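Local structure of alkane monooxygenase (Geobacillus thermodenitrificans, 3B9O) at residues 16-20 against 307-311; 174-180 against 191-197; 299-305 against 341-347. The protein is a luciferase-like monooxygenase, a flavoprotein of the TIM-barrel type, and holds flavin mononucleotide in a pocket. All blocks are in the same frame, centred on the assembly; numbering follows the deposited sequence.

Contact 1: 16-20 against 307-311; sequences GHIAH and GHLAH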
loop_
_atom_site.group_PDB
_atom_site.type_symbol
_atom_site.label_atom_id
_atom_site.label_comp_id
_atom_site.label_asym_id
_atom_site.label_seq_id
_atom_site.Cartn_x
_atom_site.Cartn_y
_atom_site.Cartn_z
ATOM N N GLY A 16 -15.497 5.958 -2.520
ATOM C CA GLY A 16 -15.163 5.287 -3.785
ATOM C C GLY A 16 -13.660 5.230 -3.902
ATOM O O GLY A 16 -13.012 6.259 -4.034
ATOM N N HIS A 17 -13.111 4.014 -3.837
ATOM C CA HIS A 17 -11.672 3.781 -3.925
ATOM C C HIS A 17 -11.244 3.382 -5.371
ATOM O O HIS A 17 -10.696 4.203 -6.108
ATOM C CB HIS A 17 -11.268 2.723 -2.890
ATOM C CG HIS A 17 -9.799 2.397 -2.878
ATOM N ND1 HIS A 17 -9.298 1.285 -2.224
ATOM C CD2 HIS A 17 -8.725 3.041 -3.401
ATOM C CE1 HIS A 17 -7.980 1.254 -2.364
ATOM N NE2 HIS A 17 -7.610 2.299 -3.084
ATOM N N ILE A 18 -11.527 2.140 -5.767
ATOM C CA ILE A 18 -11.166 1.632 -7.106
ATOM C C ILE A 18 -12.416 1.343 -7.970
ATOM O O ILE A 18 -12.461 1.770 -9.123
ATOM C CB ILE A 18 -10.283 0.337 -7.047
ATOM C CG1 ILE A 18 -8.976 0.571 -6.267
ATOM C CG2 ILE A 18 -9.995 -0.209 -8.473
ATOM C CD1 ILE A 18 -8.046 1.676 -6.853
ATOM N N ALA A 19 -13.401 0.615 -7.428
ATOM C CA ALA A 19 -14.610 0.221 -8.182
ATOM C C ALA A 19 -15.688 1.322 -8.221
ATOM O O ALA A 19 -16.713 1.264 -7.552
ATOM C CB ALA A 19 -15.182 -1.112 -7.654
ATOM N N HIS A 20 -15.461 2.327 -9.040
ATOM C CA HIS A 20 -16.367 3.500 -9.021
ATOM C C HIS A 20 -17.784 3.218 -9.436
ATOM O O HIS A 20 -18.029 2.393 -10.313
ATOM C CB HIS A 20 -15.678 4.682 -9.684
ATOM C CG HIS A 20 -14.429 5.058 -8.947
ATOM N ND1 HIS A 20 -13.161 4.944 -9.486
ATOM C CD2 HIS A 20 -14.264 5.455 -7.669
ATOM C CE1 HIS A 20 -12.273 5.309 -8.581
ATOM N NE2 HIS A 20 -12.917 5.618 -7.465
ATOM N N GLY A 307 -17.143 7.992 -13.047
ATOM C CA GLY A 307 -16.244 7.877 -11.907
ATOM C C GLY A 307 -14.877 7.366 -12.310
ATOM O O GLY A 307 -13.854 7.948 -11.941
ATOM N N HIS A 308 -14.857 6.311 -13.132
ATOM C CA HIS A 308 -13.567 5.856 -13.682
ATOM C C HIS A 308 -12.831 6.866 -14.527
ATOM O O HIS A 308 -11.629 6.969 -14.423
ATOM C CB HIS A 308 -13.713 4.536 -14.411
ATOM C CG HIS A 308 -14.184 3.450 -13.507
ATOM N ND1 HIS A 308 -13.334 2.773 -12.669
ATOM C CD2 HIS A 308 -15.426 2.983 -13.245
ATOM C CE1 HIS A 308 -14.019 1.896 -11.965
ATOM N NE2 HIS A 308 -15.293 2.006 -12.294
ATOM N N LEU A 309 -13.547 7.639 -15.342
ATOM C CA LEU A 309 -12.872 8.715 -16.082
ATOM C C LEU A 309 -12.197 9.717 -15.153
ATOM O O LEU A 309 -11.077 10.179 -15.425
ATOM C CB LEU A 309 -13.852 9.423 -17.032
ATOM C CG LEU A 309 -14.080 9.096 -18.515
ATOM C CD1 LEU A 309 -13.249 7.997 -19.116
ATOM C CD2 LEU A 309 -15.568 8.922 -18.781
ATOM N N ALA A 310 -12.871 10.072 -14.062
ATOM C CA ALA A 310 -12.303 10.999 -13.076
ATOM C C ALA A 310 -11.018 10.423 -12.472
ATOM O O ALA A 310 -10.002 11.131 -12.363
ATOM C CB ALA A 310 -13.343 11.346 -11.965
ATOM N N HIS A 311 -11.056 9.130 -12.143
ATOM C CA HIS A 311 -9.904 8.452 -11.521
ATOM C C HIS A 311 -8.722 8.415 -12.471
ATOM O O HIS A 311 -7.600 8.726 -12.101
ATOM C CB HIS A 311 -10.286 7.023 -11.126
ATOM C CG HIS A 311 -9.303 6.369 -10.212
ATOM N ND1 HIS A 311 -9.634 5.312 -9.394
ATOM C CD2 HIS A 311 -7.999 6.639 -9.963
ATOM C CE1 HIS A 311 -8.574 4.947 -8.696
ATOM N NE2 HIS A 311 -7.575 5.748 -9.007
#
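Histidines can act as a packing material as well as a chemical one, and this loop-on-helix contact is an example. His20, whose CA-to-CB bond points toward the helix, meets two imidazoles one turn apart, His308 and His311. Its CB sits over the face of the His308 ring in a CH-pi contact, 3.9 Å from the centroid, while the edge of its own ring points at that same face (centroids 5.2 Å apart, planes at 63°). Trp303 stacks on the opposite face of His308. The His20 and His311 rings meet rim to rim, neither over the face of the other (centroids 4.9 Å apart, planes at 66°), and Ile18 CD1 lies 3.8 Å from His311 CE1. The close approach needs a bare backbone: the CA atoms of His20 and Gly307 are 5.2 Å apart, and a CB on Gly307 would collide with His20 CB. An inverse gamma turn centred on Ala19 turns the loop just before His20. The result is an aromatic cluster in a TIM barrel, joining the loop that follows strand 6-12 to helix 305-316 near the flavin: the His17 side chain lies about 6 Å from the FMN.

Contact 2: 174-180 against 191-197; sequences GSWEDNA and TDPSKVH
A single beta bridge can hold two loops in register when turns and side chains extend it. Here 174-180 runs antiparallel to 191-197, and Trp176 and Val196 form the bridge as a non-hydrogen-bonded pair, CA atoms 4.5 Å apart. Trp176, Glu177, Val196 and His197 are extended (phi -74 to -127°, psi 125 to 157°), and backbone hydrogen bonds flank the bridge: His197 N to Ser175 O (2.7 Å) and Glu177 N to Lys195 O (3.0 Å). Glu177 to Ala180 is a type I beta turn, closed by Ala180 N to Glu177 O at 3.0 Å, while residues 193-194 form a short 3-10 segment, with Lys195 N bonded to Asp192 O (3.0 Å). Asp192 N to Ala180 O (2.9 Å) rejoins the segments at the foot of the hairpin 181-184/189-191.

With chi1 m and chi2 near 49°, the Trp176 indole takes Val196 CG2 over its six-membered ring, 3.7 Å from the centroid, and Thr191 CG2 lies 3.6 Å from Trp176 CZ3. Ala180 CB meets Val196 CG2 at 4.3 Å and Lys195 CB at 3.9 Å. The indole NE1 bonds to His212 O.

Glu177 (m, t) reaches His197 (chi1 m, chi2 -70°), whose NE2 donates to Glu177 OE1 at 2.5 Å; Ser175 OG donates to His197 O at 2.8 Å. Asp192 OD1 accepts from Ser194 N (3.0 Å) in an Asx turn. One water links Asn179 O (2.6 Å) with Lys195 NZ (3.0 Å).

Directional bonds, including a short His-carboxylate one, set the register of this surface contact, while Trp176, Val196, Ala180 and Thr191 share the apolar burial.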
loop_
_atom_site.group_PDB
_atom_site.type_symbol
_atom_site.label_atom_id
_atom_site.label_comp_id
_atom_site.label_asym_id
_atom_site.label_seq_id
_atom_site.Cartn_x
_atom_site.Cartn_y
_atom_site.Cartn_z
ATOM N N GLY A 174 19.396 5.043 14.086
ATOM C CA GLY A 174 20.682 5.553 14.604
ATOM C C GLY A 174 20.660 6.497 15.814
ATOM O O GLY A 174 21.679 6.674 16.519
ATOM N N SER A 175 19.535 7.143 16.057
ATOM C CA SER A 175 19.524 8.156 17.088
ATOM C C SER A 175 19.640 7.584 18.506
ATOM O O SER A 175 20.461 8.053 19.312
ATOM C CB SER A 175 18.316 9.045 16.907
ATOM O OG SER A 175 18.243 10.033 17.917
ATOM N N TRP A 176 18.829 6.585 18.826
ATOM C CA TRP A 176 18.863 5.940 20.136
ATOM C C TRP A 176 19.444 4.563 19.908
ATOM O O TRP A 176 18.988 3.867 19.014
ATOM C CB TRP A 176 17.451 5.742 20.709
ATOM C CG TRP A 176 16.711 7.017 21.048
ATOM C CD1 TRP A 176 16.563 8.137 20.236
ATOM C CD2 TRP A 176 16.032 7.321 22.263
ATOM N NE1 TRP A 176 15.860 9.091 20.900
ATOM C CE2 TRP A 176 15.497 8.605 22.131
ATOM C CE3 TRP A 176 15.805 6.613 23.462
ATOM C CZ2 TRP A 176 14.745 9.217 23.153
ATOM C CZ3 TRP A 176 15.061 7.222 24.470
ATOM C CH2 TRP A 176 14.547 8.511 24.316
ATOM N N GLU A 177 20.394 4.171 20.752
ATOM C CA GLU A 177 21.010 2.859 20.716
ATOM C C GLU A 177 20.038 1.796 21.261
ATOM O O GLU A 177 19.107 2.122 22.009
ATOM C CB GLU A 177 22.308 2.886 21.533
ATOM C CG GLU A 177 23.338 3.912 21.003
ATOM C CD GLU A 177 24.696 3.832 21.708
ATOM O OE1 GLU A 177 25.332 4.912 21.877
ATOM O OE2 GLU A 177 25.092 2.708 22.108
ATOM N N ASP A 178 20.245 0.539 20.866
ATOM C CA ASP A 178 19.361 -0.568 21.267
ATOM C C ASP A 178 18.836 -0.595 22.686
ATOM O O ASP A 178 17.616 -0.727 22.909
ATOM C CB ASP A 178 19.957 -1.923 20.912
ATOM C CG ASP A 178 19.842 -2.220 19.440
ATOM O OD1 ASP A 178 20.274 -3.327 19.051
ATOM O OD2 ASP A 178 19.318 -1.357 18.675
ATOM N N ASN A 179 19.760 -0.469 23.625
ATOM C CA ASN A 179 19.460 -0.590 25.034
ATOM C C ASN A 179 19.579 0.771 25.720
ATOM O O ASN A 179 20.029 0.845 26.859
ATOM C CB ASN A 179 20.475 -1.563 25.658
ATOM C CG ASN A 179 20.425 -2.964 25.018
ATOM O OD1 ASN A 179 21.437 -3.466 24.492
ATOM N ND2 ASN A 179 19.258 -3.615 25.092
ATOM N N ALA A 180 19.204 1.844 25.022
ATOM C CA ALA A 180 19.299 3.185 25.581
ATOM C C ALA A 180 18.428 3.282 26.839
ATOM O O ALA A 180 18.833 3.886 27.859
ATOM C CB ALA A 180 18.877 4.255 24.535
ATOM N N THR A 191 16.621 6.543 30.922
ATOM C CA THR A 191 17.362 6.368 29.647
ATOM C C THR A 191 18.769 6.890 29.858
ATOM O O THR A 191 18.975 7.969 30.425
ATOM C CB THR A 191 16.715 7.174 28.499
ATOM O OG1 THR A 191 15.327 6.804 28.339
ATOM C CG2 THR A 191 17.491 7.031 27.162
ATOM N N ASP A 192 19.741 6.094 29.428
ATOM C CA ASP A 192 21.165 6.461 29.465
ATOM C C ASP A 192 21.440 7.585 28.462
ATOM O O ASP A 192 21.371 7.340 27.253
ATOM C CB ASP A 192 21.982 5.200 29.082
ATOM C CG ASP A 192 23.502 5.410 29.180
ATOM O OD1 ASP A 192 24.000 6.554 29.129
ATOM O OD2 ASP A 192 24.197 4.384 29.295
ATOM N N PRO A 193 21.766 8.800 28.936
ATOM C CA PRO A 193 21.841 9.905 27.973
ATOM C C PRO A 193 23.020 9.808 26.977
ATOM O O PRO A 193 22.990 10.442 25.917
ATOM C CB PRO A 193 21.919 11.166 28.854
ATOM C CG PRO A 193 22.247 10.700 30.192
ATOM C CD PRO A 193 22.081 9.229 30.319
ATOM N N SER A 194 24.005 8.970 27.285
ATOM C CA SER A 194 25.137 8.762 26.386
ATOM C C SER A 194 24.739 7.878 25.188
ATOM O O SER A 194 25.488 7.770 24.217
ATOM C CB SER A 194 26.350 8.195 27.140
ATOM O OG SER A 194 26.208 6.833 27.541
ATOM N N LYS A 195 23.525 7.312 25.235
ATOM C CA LYS A 195 23.077 6.393 24.204
ATOM C C LYS A 195 21.925 7.007 23.395
ATOM O O LYS A 195 21.300 6.336 22.599
ATOM C CB LYS A 195 22.689 5.043 24.819
ATOM C CG LYS A 195 23.802 4.361 25.594
ATOM C CD LYS A 195 23.500 2.854 25.830
ATOM C CE LYS A 195 24.730 2.121 26.459
ATOM N NZ LYS A 195 24.608 0.625 26.329
ATOM N N VAL A 196 21.705 8.307 23.573
ATOM C CA VAL A 196 20.768 9.062 22.766
ATOM C C VAL A 196 21.557 10.143 22.001
ATOM O O VAL A 196 22.245 10.973 22.621
ATOM C CB VAL A 196 19.657 9.681 23.635
ATOM C CG1 VAL A 196 18.775 10.622 22.802
ATOM C CG2 VAL A 196 18.800 8.576 24.286
ATOM N N HIS A 197 21.420 10.147 20.671
ATOM C CA HIS A 197 22.315 10.902 19.772
ATOM C C HIS A 197 21.613 11.817 18.796
ATOM O O HIS A 197 20.601 11.435 18.200
ATOM C CB HIS A 197 23.213 9.928 18.960
ATOM C CG HIS A 197 23.918 8.918 19.797
ATOM N ND1 HIS A 197 24.942 9.255 20.652
ATOM C CD2 HIS A 197 23.728 7.584 19.944
ATOM C CE1 HIS A 197 25.350 8.181 21.293
ATOM N NE2 HIS A 197 24.635 7.151 20.876
HETATM O O HOH W 1 22.277 0.299 28.151
#

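Contact 3: 299-305 against 341-347; sequences FQKYWSL and MSKLDGK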
loop_
_atom_site.group_PDB
_atom_site.type_symbol
_atom_site.label_atom_id
_atom_site.label_comp_id
_atom_site.label_asym_id
_atom_site.label_seq_id
_atom_site.Cartn_x
_atom_site.Cartn_y
_atom_site.Cartn_z
ATOM N N PHE A 299 -22.314 -6.476 -10.390
ATOM C CA PHE A 299 -21.358 -5.377 -10.202
ATOM C C PHE A 299 -21.229 -4.550 -11.457
ATOM O O PHE A 299 -21.045 -3.346 -11.396
ATOM C CB PHE A 299 -19.962 -5.873 -9.798
ATOM C CG PHE A 299 -19.924 -6.679 -8.516
ATOM C CD1 PHE A 299 -18.902 -7.588 -8.303
ATOM C CD2 PHE A 299 -20.903 -6.538 -7.536
ATOM C CE1 PHE A 299 -18.842 -8.332 -7.129
ATOM C CE2 PHE A 299 -20.855 -7.284 -6.361
ATOM C CZ PHE A 299 -19.816 -8.180 -6.152
ATOM N N GLN A 300 -21.329 -5.212 -12.607
ATOM C CA GLN A 300 -21.200 -4.536 -13.884
ATOM C C GLN A 300 -22.273 -3.478 -14.054
ATOM O O GLN A 300 -21.962 -2.384 -14.528
ATOM C CB GLN A 300 -21.191 -5.541 -15.043
ATOM C CG GLN A 300 -21.062 -4.925 -16.432
ATOM C CD GLN A 300 -19.828 -4.038 -16.594
ATOM O OE1 GLN A 300 -18.695 -4.499 -16.449
ATOM N NE2 GLN A 300 -20.050 -2.755 -16.913
ATOM N N LYS A 301 -23.508 -3.792 -13.644
ATOM C CA LYS A 301 -24.652 -2.848 -13.638
ATOM C C LYS A 301 -24.344 -1.505 -12.930
ATOM O O LYS A 301 -24.779 -0.429 -13.372
ATOM C CB LYS A 301 -25.848 -3.547 -12.980
ATOM C CG LYS A 301 -27.020 -2.666 -12.601
ATOM C CD LYS A 301 -28.097 -3.470 -11.842
ATOM C CE LYS A 301 -29.268 -2.582 -11.393
ATOM N NZ LYS A 301 -30.407 -3.449 -10.912
ATOM N N TYR A 302 -23.573 -1.572 -11.840
ATOM C CA TYR A 302 -23.194 -0.388 -11.030
ATOM C C TYR A 302 -21.887 0.300 -11.406
ATOM O O TYR A 302 -21.598 1.366 -10.868
ATOM C CB TYR A 302 -23.142 -0.752 -9.529
ATOM C CG TYR A 302 -24.481 -1.158 -9.002
ATOM C CD1 TYR A 302 -24.867 -2.493 -9.006
ATOM C CD2 TYR A 302 -25.396 -0.201 -8.543
ATOM C CE1 TYR A 302 -26.116 -2.876 -8.540
ATOM C CE2 TYR A 302 -26.680 -0.581 -8.092
ATOM C CZ TYR A 302 -27.009 -1.911 -8.081
ATOM O OH TYR A 302 -28.226 -2.318 -7.615
ATOM N N TRP A 303 -21.111 -0.284 -12.331
ATOM C CA TRP A 303 -19.811 0.275 -12.726
ATOM C C TRP A 303 -20.056 1.606 -13.393
ATOM O O TRP A 303 -20.807 1.667 -14.382
ATOM C CB TRP A 303 -19.123 -0.659 -13.703
ATOM C CG TRP A 303 -17.642 -0.448 -13.982
ATOM C CD1 TRP A 303 -17.076 0.087 -15.125
ATOM C CD2 TRP A 303 -16.551 -0.874 -13.158
ATOM N NE1 TRP A 303 -15.706 0.053 -15.028
ATOM C CE2 TRP A 303 -15.358 -0.544 -13.840
ATOM C CE3 TRP A 303 -16.464 -1.479 -11.891
ATOM C CZ2 TRP A 303 -14.090 -0.817 -13.303
ATOM C CZ3 TRP A 303 -15.197 -1.747 -11.355
ATOM C CH2 TRP A 303 -14.032 -1.418 -12.067
ATOM N N SER A 304 -19.454 2.665 -12.832
ATOM C CA SER A 304 -19.706 4.023 -13.301
ATOM C C SER A 304 -18.567 4.514 -14.155
ATOM O O SER A 304 -17.512 4.882 -13.648
ATOM C CB SER A 304 -19.925 5.011 -12.155
ATOM O OG SER A 304 -20.190 6.306 -12.691
ATOM N N LEU A 305 -18.800 4.537 -15.464
ATOM C CA LEU A 305 -17.810 5.040 -16.414
ATOM C C LEU A 305 -17.285 6.431 -16.030
ATOM O O LEU A 305 -16.091 6.693 -16.122
ATOM C CB LEU A 305 -18.393 5.044 -17.836
ATOM C CG LEU A 305 -17.426 5.152 -19.023
ATOM C CD1 LEU A 305 -17.406 6.531 -19.601
ATOM C CD2 LEU A 305 -15.992 4.660 -18.706
ATOM N N MET A 341 -12.482 0.951 -20.269
ATOM C CA MET A 341 -12.732 1.505 -18.951
ATOM C C MET A 341 -14.157 1.241 -18.427
ATOM O O MET A 341 -14.387 1.270 -17.212
ATOM C CB MET A 341 -12.461 3.002 -19.007
ATOM C CG MET A 341 -11.994 3.586 -17.724
ATOM S SD MET A 341 -11.898 5.353 -17.922
ATOM C CE MET A 341 -10.395 5.526 -18.902
ATOM N N SER A 342 -15.115 0.993 -19.319
ATOM C CA SER A 342 -16.467 0.671 -18.858
ATOM C C SER A 342 -16.658 -0.821 -18.576
ATOM O O SER A 342 -17.784 -1.282 -18.352
ATOM C CB SER A 342 -17.562 1.235 -19.783
ATOM O OG SER A 342 -17.302 0.951 -21.143
ATOM N N LYS A 343 -15.544 -1.555 -18.548
ATOM C CA LYS A 343 -15.534 -2.990 -18.234
ATOM C C LYS A 343 -14.770 -3.296 -16.922
ATOM O O LYS A 343 -13.769 -2.632 -16.617
ATOM C CB LYS A 343 -14.949 -3.776 -19.418
ATOM C CG LYS A 343 -15.571 -3.393 -20.773
ATOM C CD LYS A 343 -15.136 -4.303 -21.927
ATOM C CE LYS A 343 -13.618 -4.291 -22.149
ATOM N NZ LYS A 343 -13.269 -4.737 -23.537
ATOM N N LEU A 344 -15.248 -4.296 -16.166
ATOM C CA LEU A 344 -14.690 -4.647 -14.842
ATOM C C LEU A 344 -13.238 -5.135 -14.830
ATOM O O LEU A 344 -12.546 -4.987 -13.808
ATOM C CB LEU A 344 -15.549 -5.688 -14.106
ATOM C CG LEU A 344 -16.986 -5.429 -13.665
ATOM C CD1 LEU A 344 -17.182 -5.920 -12.251
ATOM C CD2 LEU A 344 -17.349 -3.979 -13.765
ATOM N N ASP A 345 -12.797 -5.742 -15.931
ATOM C CA ASP A 345 -11.421 -6.226 -16.048
ATOM C C ASP A 345 -10.510 -5.304 -16.878
ATOM O O ASP A 345 -9.452 -5.731 -17.355
ATOM C CB ASP A 345 -11.378 -7.673 -16.571
ATOM C CG ASP A 345 -11.798 -7.803 -18.034
ATOM O OD1 ASP A 345 -12.617 -6.990 -18.540
ATOM O OD2 ASP A 345 -11.292 -8.753 -18.674
ATOM N N GLY A 346 -10.916 -4.048 -17.036
ATOM C CA GLY A 346 -10.125 -3.087 -17.802
ATOM C C GLY A 346 -9.033 -2.376 -17.001
ATOM O O GLY A 346 -8.234 -1.613 -17.576
ATOM N N LYS A 347 -9.001 -2.619 -15.680
ATOM C CA LYS A 347 -8.041 -1.967 -14.783
ATOM C C LYS A 347 -6.657 -2.627 -14.891
ATOM O O LYS A 347 -6.505 -3.619 -15.596
ATOM C CB LYS A 347 -8.572 -1.985 -13.347
ATOM C CG LYS A 347 -9.807 -1.106 -13.129
ATOM C CD LYS A 347 -9.451 0.274 -12.558
ATOM C CE LYS A 347 -10.583 1.300 -12.770
ATOM N NZ LYS A 347 -10.259 2.674 -12.225
#
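A tryptophan between two layers shows how one rotamer can organise a junction. With chi1 t, Trp303 sets one face of its indole against the backbone at Leu344: Leu344 CA makes a CH-pi contact over the six-membered ring, 4.2 Å from its centroid, and at the ring edge NE1 donates to Met341 O at 2.8 Å. The Leu344 side chain, with chi2 between wells at -135°, packs tightly, CD2 lying 3.2 Å from Trp303 CE3; its CD1 meets Phe299 CB at 3.7 Å. Gln300 folds back through a p chi2, so that NE2 donates to Ser342 O (3.1 Å) and OE1 accepts a weak bond from Leu344 N (3.5 Å). Leu305, also off-well at chi2, places CD2 3.9 Å from Met341 CB. The opposite indole face stacks on His308. The contact thus joins the end of helix 289-302 and the start of helix 305-316, N-capped at Ser304, to the loop leading from helix 334-341 into strand 350-354 of the barrel.

How the contacts relate
Followed from the N terminus, the chain opens contact 1 at 16-20, in the loop after strand 6-12. Contact 2 opens and closes within the long excursion that follows, closing a short loop round the hairpin 181-184/189-191. Contact 3 then opens at 299-305, contact 1 closes at 307-311, and contact 3 closes at 341-347, so the two cross. They also touch: His20 O and Ser304 N, 2.9 Å apart, probably share a hydrogen bond. Together they tie an early barrel loop to the helical region between strands 276-285 and 350-354. Contact 2 lies across the chain's centre, about 47 Å from contact 1, centre to centre, in a separate projection.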